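Local coordinates for protein glycosyltransferase Gtf1 (Streptococcus pneumoniae, PDB 4PQG) that is a two-Rossmann-domain glycosyltransferase of the GT-B class that also carries an extended beta-sheet domain and holds bound uridine-5'-diphosphate, at residues Ser396-Tyr399 against Ser400-Glu403; His58-Asn62 against Ile63-Asp67; His381-Glu384 against Asp385-Gln388; Glu458-Ile461 against Lys462-Tyr465; Glu370-Leu373 against Leu374-Ile377. All coordinates share one frame; numbering follows the deposited sequence.

Contact 1: Ser396-Tyr399 against Ser400-Glu403; sequences SQIY and SQYE
A 3-10 turn brings Ile398 and Tyr399 against Gln401 and Tyr402. It lies in the loop between strand 387-391 and strand 404-406, in the Rossmann-type domain matched by the glycosyl transferases group 1 family. Two backbone bonds of i to i+3 spacing make the turn. Gln401 N donates to Ile398 O at 3.0 Å. One residue on, Tyr402 N donates to Tyr399 O, also at 3.0 Å. The side chain of Gln401 adds a third bond, from NE2 to Gln397 O at 2.9 Å. This bond is nearly straight (N-H...O 172°). The acceptor lies in the plane of the Gln401 amide, but NE2 sits above the Gln397 carbonyl plane. The chain of Gln401 is extended beyond CG (chi2 -179°), long enough to reach back four residues. Ile398 and Tyr402 run alongside each other in the same direction. Ile398 CG2 touches Tyr402 CE2 at 3.7 Å. Ile398 O comes to the edge of the same ring, in its plane, 3.2 Å from Tyr402 CD2. Water 1 accepts from Ser400 N at 3.0 Å and donates to Ser396 O at 2.8 Å. Outside the turn, Tyr402 OH is hydrogen-bonded to Asp363, and Tyr399 OH to Glu420. The Tyr399 side chain lies about 4 Å from the bound uridine-5'-diphosphate. The amide N-H groups of Ser400, Gln401 and Tyr402 thus all have acceptors, and the bond from NE2 favours one rotation of the Gln401 amide.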
# COMPACT_ATOMS: atom_id res chain seq x y z
N SER A 396 6.42 11.97 8.02
CA SER A 396 6.56 13.35 7.53
C SER A 396 7.50 14.20 8.38
O SER A 396 8.25 15.01 7.83
CB SER A 396 5.20 14.04 7.39
OG SER A 396 4.53 14.04 8.64
N GLN A 397 7.46 14.01 9.70
CA GLN A 397 8.32 14.75 10.64
C GLN A 397 9.59 13.98 11.03
O GLN A 397 10.41 14.48 11.80
CB GLN A 397 7.55 15.14 11.91
CG GLN A 397 6.23 15.87 11.67
CD GLN A 397 6.36 17.04 10.70
OE1 GLN A 397 7.24 17.89 10.83
NE2 GLN A 397 5.48 17.07 9.70
N ILE A 398 9.74 12.78 10.49
CA ILE A 398 10.77 11.85 10.95
C ILE A 398 12.10 12.07 10.23
O ILE A 398 13.14 12.18 10.87
CB ILE A 398 10.29 10.38 10.81
CG1 ILE A 398 9.09 10.08 11.74
CG2 ILE A 398 11.44 9.39 10.99
CD1 ILE A 398 9.41 10.03 13.23
N TYR A 399 12.04 12.15 8.90
CA TYR A 399 13.22 12.17 8.04
C TYR A 399 14.21 13.27 8.41
O TYR A 399 15.41 13.04 8.46
CB TYR A 399 12.82 12.41 6.60
CG TYR A 399 12.13 11.28 5.88
CD1 TYR A 399 12.85 10.15 5.46
CD2 TYR A 399 10.78 11.37 5.54
CE1 TYR A 399 12.23 9.13 4.76
CE2 TYR A 399 10.14 10.35 4.85
CZ TYR A 399 10.87 9.23 4.46
OH TYR A 399 10.27 8.22 3.75
N SER A 400 13.69 14.48 8.62
CA SER A 400 14.55 15.65 8.86
C SER A 400 15.17 15.66 10.27
O SER A 400 15.84 16.63 10.65
CB SER A 400 13.80 16.95 8.53
OG SER A 400 12.64 17.09 9.33
N GLN A 401 14.97 14.58 11.03
CA GLN A 401 15.66 14.37 12.31
C GLN A 401 16.98 13.59 12.12
O GLN A 401 17.73 13.37 13.07
CB GLN A 401 14.77 13.63 13.30
CG GLN A 401 13.49 14.37 13.66
CD GLN A 401 12.63 13.62 14.66
OE1 GLN A 401 13.08 13.28 15.75
NE2 GLN A 401 11.38 13.38 14.29
N TYR A 402 17.25 13.20 10.88
CA TYR A 402 18.39 12.34 10.56
C TYR A 402 19.37 13.02 9.61
O TYR A 402 19.08 14.07 9.03
CB TYR A 402 17.91 11.00 9.98
CG TYR A 402 17.11 10.16 10.95
CD1 TYR A 402 17.72 9.15 11.69
CD2 TYR A 402 15.73 10.37 11.14
CE1 TYR A 402 17.00 8.37 12.57
CE2 TYR A 402 15.00 9.59 12.03
CZ TYR A 402 15.64 8.60 12.74
OH TYR A 402 14.95 7.82 13.62
N GLU A 403 20.54 12.42 9.43
CA GLU A 403 21.52 13.00 8.54
C GLU A 403 21.55 12.40 7.15
O GLU A 403 21.58 13.15 6.16
CB GLU A 403 22.91 13.00 9.19
CG GLU A 403 23.01 14.02 10.31
CD GLU A 403 24.41 14.14 10.89
OE1 GLU A 403 25.19 13.16 10.81
OE2 GLU A 403 24.72 15.22 11.44
O HOH W 1 10.98 15.55 7.79

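Contact 2: His58-Asn62 against Ile63-Asp67; sequences HLTAN and IGFDD
Phe65 swings its ring beside its own N (chi1 -69°), which sets Phe65 CD2 against Thr60 CB at 4.0 Å, while the chi1 of Thr60 (56°) turns OG1 to face water 2. Both belong to a Schellman motif that ends helix 56-63, just before strand 70-72 of the seven-stranded parallel sheet. Gly64 has the positive phi of the motif, 103°, a conformation suited to glycine. The two defining bonds point back into the last helical turn. Phe65 N donates to Thr60 O at 3.0 Å, and Gly64 N donates to Ala61 O, also at 3.0 Å. Weak bonds from Ile63 N and Gly64 N converge on the same Thr60 O. Ile63 CG2 crowds this oxygen too, at 3.2 Å. The Phe65 ring is buried and meets the ring of Phe45. It also touches Phe47 and Val70, so the helix end packs on strands 42-47 and 70-72 through this ring. Asp67 turns back toward the helix, and its OD1 is also hydrogen-bonded to Gln57 NE2. Water 2 accepts from Thr60 OG1 at 2.8 Å and donates to Phe65 O at 3.0 Å and Asp67 OD1 at 2.8 Å.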
# COMPACT_ATOMS: atom_id res chain seq x y z
N HIS A 58 -10.91 2.74 8.83
CA HIS A 58 -9.77 3.00 9.71
C HIS A 58 -8.49 3.01 8.93
O HIS A 58 -7.60 3.83 9.17
CB HIS A 58 -9.70 1.98 10.83
CG HIS A 58 -10.92 1.97 11.72
ND1 HIS A 58 -11.16 0.98 12.58
CD2 HIS A 58 -11.97 2.88 11.84
CE1 HIS A 58 -12.31 1.25 13.24
NE2 HIS A 58 -12.80 2.40 12.78
N LEU A 59 -8.39 2.11 7.96
CA LEU A 59 -7.19 1.97 7.14
C LEU A 59 -7.02 3.12 6.14
O LEU A 59 -5.90 3.66 5.96
CB LEU A 59 -7.19 0.62 6.41
CG LEU A 59 -7.25 -0.63 7.32
CD1 LEU A 59 -7.47 -1.92 6.54
CD2 LEU A 59 -6.01 -0.75 8.20
N THR A 60 -8.11 3.50 5.48
CA THR A 60 -8.07 4.55 4.48
C THR A 60 -7.82 5.91 5.13
O THR A 60 -7.03 6.71 4.61
CB THR A 60 -9.36 4.57 3.61
OG1 THR A 60 -10.51 4.71 4.45
CG2 THR A 60 -9.48 3.28 2.83
N ALA A 61 -8.46 6.16 6.28
CA ALA A 61 -8.27 7.44 6.99
C ALA A 61 -6.81 7.54 7.43
O ALA A 61 -6.19 8.60 7.32
CB ALA A 61 -9.20 7.55 8.19
N ASN A 62 -6.27 6.41 7.90
CA ASN A 62 -4.88 6.33 8.34
C ASN A 62 -3.88 6.83 7.29
O ASN A 62 -2.92 7.52 7.62
CB ASN A 62 -4.53 4.90 8.76
CG ASN A 62 -3.11 4.77 9.30
OD1 ASN A 62 -2.74 5.43 10.28
ND2 ASN A 62 -2.31 3.92 8.68
N ILE A 63 -4.13 6.49 6.03
CA ILE A 63 -3.23 6.79 4.93
C ILE A 63 -3.59 8.15 4.31
O ILE A 63 -2.88 8.69 3.47
CB ILE A 63 -3.26 5.63 3.90
CG1 ILE A 63 -1.95 5.50 3.14
CG2 ILE A 63 -4.42 5.73 2.94
CD1 ILE A 63 -1.96 4.29 2.22
N GLY A 64 -4.72 8.70 4.76
CA GLY A 64 -5.10 10.04 4.40
C GLY A 64 -6.17 10.22 3.34
O GLY A 64 -6.41 11.35 2.93
N PHE A 65 -6.84 9.14 2.90
CA PHE A 65 -8.00 9.31 2.01
C PHE A 65 -9.15 9.97 2.80
O PHE A 65 -9.32 9.69 3.99
CB PHE A 65 -8.51 7.97 1.47
CG PHE A 65 -7.60 7.29 0.50
CD1 PHE A 65 -7.39 7.80 -0.79
CD2 PHE A 65 -6.97 6.11 0.85
CE1 PHE A 65 -6.55 7.14 -1.68
CE2 PHE A 65 -6.13 5.45 -0.04
CZ PHE A 65 -5.92 5.96 -1.30
N ASP A 66 -9.94 10.84 2.16
CA ASP A 66 -11.21 11.29 2.74
C ASP A 66 -12.21 10.17 2.57
O ASP A 66 -12.18 9.48 1.55
CB ASP A 66 -11.76 12.51 2.00
CG ASP A 66 -10.88 13.72 2.12
OD1 ASP A 66 -10.33 13.99 3.21
OD2 ASP A 66 -10.75 14.43 1.11
N ASP A 67 -13.11 10.01 3.55
CA ASP A 67 -14.15 8.97 3.50
C ASP A 67 -14.94 9.00 2.18
O ASP A 67 -15.26 7.95 1.63
CB ASP A 67 -15.13 9.09 4.68
CG ASP A 67 -14.48 8.79 6.01
OD1 ASP A 67 -13.27 8.42 6.07
OD2 ASP A 67 -15.20 8.91 7.02
O HOH W 2 -10.97 7.41 4.92

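Contact 3: His381-Glu384 against Asp385-Gln388; sequences HQAE and DYIQ
The chain folds back on itself so that Ala383 O accepts from two successive amides, Tyr386 N at 3.0 Å and Ile387 N at 2.9 Å. The Ile387 bond runs nearly along the C=O axis, while Tyr386 N stands above the carbonyl plane. This turn follows the Schellman motif around Gln382 that ends helix 371-380, and it leads into strand 387-391, an outermost strand of the six-stranded parallel sheet. Tyr386 holds CG between its backbone N and carbonyl carbon (chi1 72°), which lays its ring beside Ala383. Ala383 CB meets Tyr386 CE2 at 3.6 Å. Ile387 CD1 comes to the same methyl, Ala383 CB, at 3.9 Å. Gln388 reaches back to the turn, and its NE2 donates to Glu384 O at 3.1 Å. That bond is close to straight (166°) and lies in the carbonyl plane and in the Gln388 amide plane. Water 3 joins His381 O, to which it donates at 3.0 Å, with Tyr386 OH at 2.9 Å. Beyond the turn, the Tyr386 ring stacks with His354. The buried Ala383 therefore has its carbonyl doubly satisfied and its methyl packed on two apolar groups, and the Gln388 amide ties the strand's start to the turn by one bond.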
# COMPACT_ATOMS: atom_id res chain seq x y z
N HIS A 381 25.56 -9.27 16.71
CA HIS A 381 26.64 -8.29 16.76
C HIS A 381 26.54 -7.34 17.94
O HIS A 381 27.29 -6.38 18.03
CB HIS A 381 26.74 -7.54 15.42
CG HIS A 381 27.23 -8.41 14.27
ND1 HIS A 381 26.41 -9.21 13.56
CD2 HIS A 381 28.51 -8.59 13.74
CE1 HIS A 381 27.12 -9.87 12.62
NE2 HIS A 381 28.40 -9.48 12.73
N GLN A 382 25.61 -7.64 18.85
CA GLN A 382 25.32 -6.78 20.01
C GLN A 382 25.13 -5.31 19.61
O GLN A 382 25.64 -4.39 20.26
CB GLN A 382 26.38 -6.95 21.12
CG GLN A 382 26.31 -8.30 21.82
CD GLN A 382 27.58 -8.67 22.59
OE1 GLN A 382 28.17 -7.85 23.31
NE2 GLN A 382 27.99 -9.93 22.46
N ALA A 383 24.36 -5.10 18.55
CA ALA A 383 24.21 -3.77 17.98
C ALA A 383 22.91 -3.08 18.41
O ALA A 383 22.59 -2.00 17.91
CB ALA A 383 24.33 -3.85 16.46
N GLU A 384 22.19 -3.68 19.35
CA GLU A 384 20.91 -3.14 19.83
C GLU A 384 20.91 -1.66 20.23
O GLU A 384 19.90 -0.98 20.08
CB GLU A 384 20.36 -3.96 21.01
CG GLU A 384 20.01 -5.40 20.66
CD GLU A 384 21.11 -6.37 21.05
OE1 GLU A 384 22.29 -5.97 21.05
OE2 GLU A 384 20.80 -7.54 21.35
N ASP A 385 22.03 -1.17 20.75
CA ASP A 385 22.10 0.20 21.25
C ASP A 385 22.19 1.24 20.14
O ASP A 385 21.90 2.41 20.38
CB ASP A 385 23.25 0.37 22.26
CG ASP A 385 22.95 -0.29 23.60
OD1 ASP A 385 21.78 -0.64 23.87
OD2 ASP A 385 23.90 -0.45 24.40
N TYR A 386 22.56 0.81 18.94
CA TYR A 386 22.73 1.75 17.82
C TYR A 386 22.00 1.39 16.51
O TYR A 386 21.98 2.21 15.57
CB TYR A 386 24.21 2.05 17.59
CG TYR A 386 25.05 0.94 16.97
CD1 TYR A 386 25.33 0.94 15.60
CD2 TYR A 386 25.62 -0.06 17.76
CE1 TYR A 386 26.11 -0.05 15.03
CE2 TYR A 386 26.42 -1.06 17.19
CZ TYR A 386 26.66 -1.04 15.82
OH TYR A 386 27.44 -2.01 15.23
N ILE A 387 21.44 0.18 16.44
CA ILE A 387 20.57 -0.22 15.31
C ILE A 387 19.23 -0.71 15.86
O ILE A 387 19.18 -1.66 16.68
CB ILE A 387 21.21 -1.31 14.41
CG1 ILE A 387 22.60 -0.87 13.92
CG2 ILE A 387 20.33 -1.60 13.19
CD1 ILE A 387 23.42 -1.94 13.24
N GLN A 388 18.14 -0.06 15.43
CA GLN A 388 16.79 -0.34 15.95
C GLN A 388 15.68 -0.34 14.88
O GLN A 388 15.72 0.43 13.93
CB GLN A 388 16.43 0.63 17.08
CG GLN A 388 17.16 0.35 18.38
CD GLN A 388 17.16 1.52 19.34
OE1 GLN A 388 16.39 2.48 19.19
NE2 GLN A 388 18.05 1.46 20.34
O HOH W 3 28.66 -3.91 17.01

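Contact 4: Glu458-Ile461 against Lys462-Tyr465; sequences EDQI and KQAY
Ile461 and Tyr465, one helical turn apart, leave the helix in the same direction with their flanks together. Ile461 CG2 approaches the ring of Tyr465 at CD2, 4.0 Å away. Ile461 O also comes to the edge of that ring, in its plane, 3.5 Å from Tyr465 CD2. The same oxygen accepts from Tyr465 N at 3.0 Å. Asp459 and Lys462 form a second pair that runs alongside. Their charged ends meet in a salt bridge, Asp459 OD1 to Lys462 NZ at 3.3 Å, which is weak as a hydrogen bond. Lys462 has chi1 at 98°, well off a staggered value, and is extended beyond CG; this carries the ammonium group back toward Asp459. All these residues sit in the first two turns of helix 458-474, which follows strand 447-450, an outermost strand of the six-stranded parallel sheet. Backbone bonds of i to i+4 spacing hold the turns, such as Lys462 N to Glu458 O at 3.0 Å and Ala464 N to Gln460 O at 2.9 Å. The buried face of Ile461 and Tyr465 packs on helix 343-353 and strand 428-431. Phe431 meets the Tyr465 ring edge-to-face, and Tyr465 OH is hydrogen-bonded to Thr407 O. Glu458 makes its salt bridge with Lys348.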
# COMPACT_ATOMS: atom_id res chain seq x y z
N GLU A 458 27.87 -10.74 -0.54
CA GLU A 458 27.56 -10.03 0.70
C GLU A 458 28.75 -9.30 1.34
O GLU A 458 28.63 -8.13 1.71
CB GLU A 458 26.91 -10.98 1.71
CG GLU A 458 26.36 -10.28 2.94
CD GLU A 458 26.02 -11.23 4.06
OE1 GLU A 458 26.95 -11.79 4.69
OE2 GLU A 458 24.82 -11.42 4.33
N ASP A 459 29.90 -9.96 1.44
CA ASP A 459 31.11 -9.29 1.97
C ASP A 459 31.51 -8.02 1.22
O ASP A 459 31.88 -7.03 1.85
CB ASP A 459 32.29 -10.25 2.00
CG ASP A 459 32.11 -11.38 2.99
OD1 ASP A 459 31.30 -11.26 3.94
OD2 ASP A 459 32.80 -12.41 2.82
N GLN A 460 31.48 -8.07 -0.12
CA GLN A 460 31.77 -6.92 -0.98
C GLN A 460 30.76 -5.79 -0.78
O GLN A 460 31.14 -4.62 -0.71
CB GLN A 460 31.73 -7.31 -2.46
CG GLN A 460 33.08 -7.43 -3.12
CD GLN A 460 33.81 -8.67 -2.66
OE1 GLN A 460 33.62 -9.76 -3.23
NE2 GLN A 460 34.65 -8.52 -1.64
N ILE A 461 29.49 -6.16 -0.71
CA ILE A 461 28.41 -5.19 -0.53
C ILE A 461 28.56 -4.43 0.79
O ILE A 461 28.55 -3.20 0.79
CB ILE A 461 27.02 -5.84 -0.62
CG1 ILE A 461 26.75 -6.30 -2.06
CG2 ILE A 461 25.93 -4.89 -0.12
CD1 ILE A 461 25.70 -7.40 -2.15
N LYS A 462 28.70 -5.15 1.89
CA LYS A 462 28.80 -4.51 3.20
C LYS A 462 30.04 -3.61 3.28
O LYS A 462 30.00 -2.54 3.89
CB LYS A 462 28.76 -5.53 4.34
CG LYS A 462 30.09 -5.94 4.92
CD LYS A 462 29.92 -7.12 5.87
CE LYS A 462 31.27 -7.75 6.17
NZ LYS A 462 31.11 -9.19 6.54
N GLN A 463 31.13 -4.05 2.64
CA GLN A 463 32.37 -3.29 2.60
C GLN A 463 32.19 -2.01 1.79
O GLN A 463 32.70 -0.96 2.18
CB GLN A 463 33.51 -4.16 2.04
CG GLN A 463 34.67 -3.41 1.41
CD GLN A 463 35.71 -4.36 0.81
OE1 GLN A 463 35.93 -4.40 -0.41
NE2 GLN A 463 36.35 -5.15 1.68
N ALA A 464 31.45 -2.09 0.69
CA ALA A 464 31.20 -0.92 -0.14
C ALA A 464 30.36 0.12 0.59
O ALA A 464 30.77 1.28 0.69
CB ALA A 464 30.55 -1.31 -1.47
N TYR A 465 29.20 -0.27 1.11
CA TYR A 465 28.36 0.67 1.87
C TYR A 465 29.12 1.26 3.06
O TYR A 465 29.09 2.48 3.27
CB TYR A 465 27.05 0.01 2.33
CG TYR A 465 25.97 0.03 1.28
CD1 TYR A 465 24.99 1.04 1.28
CD2 TYR A 465 25.92 -0.95 0.29
CE1 TYR A 465 24.00 1.07 0.30
CE2 TYR A 465 24.92 -0.94 -0.67
CZ TYR A 465 23.96 0.06 -0.66
OH TYR A 465 23.00 0.06 -1.64

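Contact 5: Glu370-Leu373 against Leu374-Ile377; sequences EDSL and LREI
Asp371 and Arg375 carry the charged part of this contact, the arginine chain drawn along the flank of the aspartate. Asp371 OD1 is 3.7 Å from Arg375 NH1. This is a long salt bridge. OD1 stands off the guanidinium plane and no N-H is aimed at it, so the link is probably electrostatic alone. The carboxylate and guanidinium planes are 43° apart. A chi1 of 55° turns the Asp371 carboxylate so that OD1 also takes a weak bond from Ser372 N. Arg375 bends at chi3 (-80°), which brings one face of its guanidinium over Asp371 CB. Backbone bonds tie the same residues: Arg375 N donates to Asp371 O at 3.0 Å, and Leu374 N to Glu370 O at 3.0 Å. Leu374 CG is also in van der Waals contact with Glu370 O, at 3.3 Å. Ile377 N donates to Leu373 O at 3.0 Å. This is the first part of helix 371-380, the helix of the beta-alpha-beta unit between strands 361-365 and 387-391. The apolar pair follows the same spacing. Leu373 CD1 meets Ile377 CD1 at 3.9 Å, the two side chains passing at a slant. The buried Leu374 and Ile377 face helix 343-353, where both touch Asp344. Asp371 and Arg375 touch Leu389 of the following strand. The carboxylate of Glu370 makes a salt bridge with Lys339.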
# COMPACT_ATOMS: atom_id res chain seq x y z
N GLU A 370 10.99 -9.75 7.13
CA GLU A 370 12.44 -9.71 7.35
C GLU A 370 12.83 -9.29 8.75
O GLU A 370 13.99 -9.44 9.12
CB GLU A 370 13.17 -8.84 6.32
CG GLU A 370 13.14 -9.42 4.91
CD GLU A 370 13.83 -10.77 4.83
OE1 GLU A 370 15.07 -10.80 4.73
OE2 GLU A 370 13.13 -11.80 4.86
N ASP A 371 11.87 -8.80 9.54
CA ASP A 371 12.17 -8.40 10.92
C ASP A 371 12.89 -9.47 11.75
O ASP A 371 13.79 -9.13 12.53
CB ASP A 371 10.94 -7.85 11.68
CG ASP A 371 9.75 -8.81 11.69
OD1 ASP A 371 9.88 -10.00 11.30
OD2 ASP A 371 8.66 -8.36 12.09
N SER A 372 12.51 -10.74 11.59
CA SER A 372 13.18 -11.81 12.32
C SER A 372 14.67 -11.89 12.00
O SER A 372 15.50 -11.91 12.91
CB SER A 372 12.51 -13.16 12.08
OG SER A 372 11.17 -13.14 12.52
N LEU A 373 15.02 -11.93 10.71
CA LEU A 373 16.41 -11.90 10.30
C LEU A 373 17.14 -10.65 10.84
O LEU A 373 18.25 -10.76 11.36
CB LEU A 373 16.55 -12.02 8.77
CG LEU A 373 17.96 -11.85 8.18
CD1 LEU A 373 18.95 -12.84 8.78
CD2 LEU A 373 17.94 -11.98 6.66
N LEU A 374 16.51 -9.49 10.74
CA LEU A 374 17.15 -8.24 11.13
C LEU A 374 17.49 -8.20 12.64
O LEU A 374 18.60 -7.81 13.01
CB LEU A 374 16.31 -7.03 10.72
CG LEU A 374 16.04 -6.80 9.23
CD1 LEU A 374 15.27 -5.50 9.05
CD2 LEU A 374 17.33 -6.79 8.40
N ARG A 375 16.54 -8.61 13.48
CA ARG A 375 16.75 -8.79 14.91
C ARG A 375 17.88 -9.77 15.23
O ARG A 375 18.66 -9.56 16.16
CB ARG A 375 15.46 -9.26 15.58
CG ARG A 375 14.41 -8.18 15.72
CD ARG A 375 13.32 -8.57 16.70
NE ARG A 375 12.34 -9.46 16.09
CZ ARG A 375 11.20 -9.07 15.50
NH1 ARG A 375 10.39 -9.98 14.98
NH2 ARG A 375 10.88 -7.78 15.44
N GLU A 376 17.96 -10.85 14.45
CA GLU A 376 18.99 -11.86 14.60
C GLU A 376 20.40 -11.29 14.32
O GLU A 376 21.32 -11.51 15.12
CB GLU A 376 18.67 -13.06 13.72
CG GLU A 376 19.78 -14.10 13.59
CD GLU A 376 19.46 -15.12 12.51
OE1 GLU A 376 18.39 -15.77 12.59
OE2 GLU A 376 20.27 -15.27 11.56
N ILE A 377 20.55 -10.57 13.21
CA ILE A 377 21.81 -9.90 12.87
C ILE A 377 22.24 -8.90 13.96
O ILE A 377 23.40 -8.89 14.39
CB ILE A 377 21.75 -9.21 11.48
CG1 ILE A 377 21.44 -10.23 10.39
CG2 ILE A 377 23.06 -8.49 11.17
CD1 ILE A 377 21.07 -9.63 9.06

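Overall arrangement
Along the chain the order is contact 2, contact 5, contact 3, contact 1, contact 4. Contact 2 ends a helix beside the seven-stranded parallel sheet, its centre 23 to 40 Å from the others. The other four belong to the domain of the six-stranded parallel sheet. Contacts 5 and 3, centres 12 Å apart, share one beta-alpha-beta unit: contact 5 early in helix 371-380, contact 3 where it passes into strand 387-391. Contact 1 leads into strand 404-406, and contact 4 is on helix 458-474. Side chains of contacts 1 and 2, one from each domain, lie about 4 and 7 Å from the bound uridine-5'-diphosphate, consistent with a ligand held between two domains as in GT-B folds.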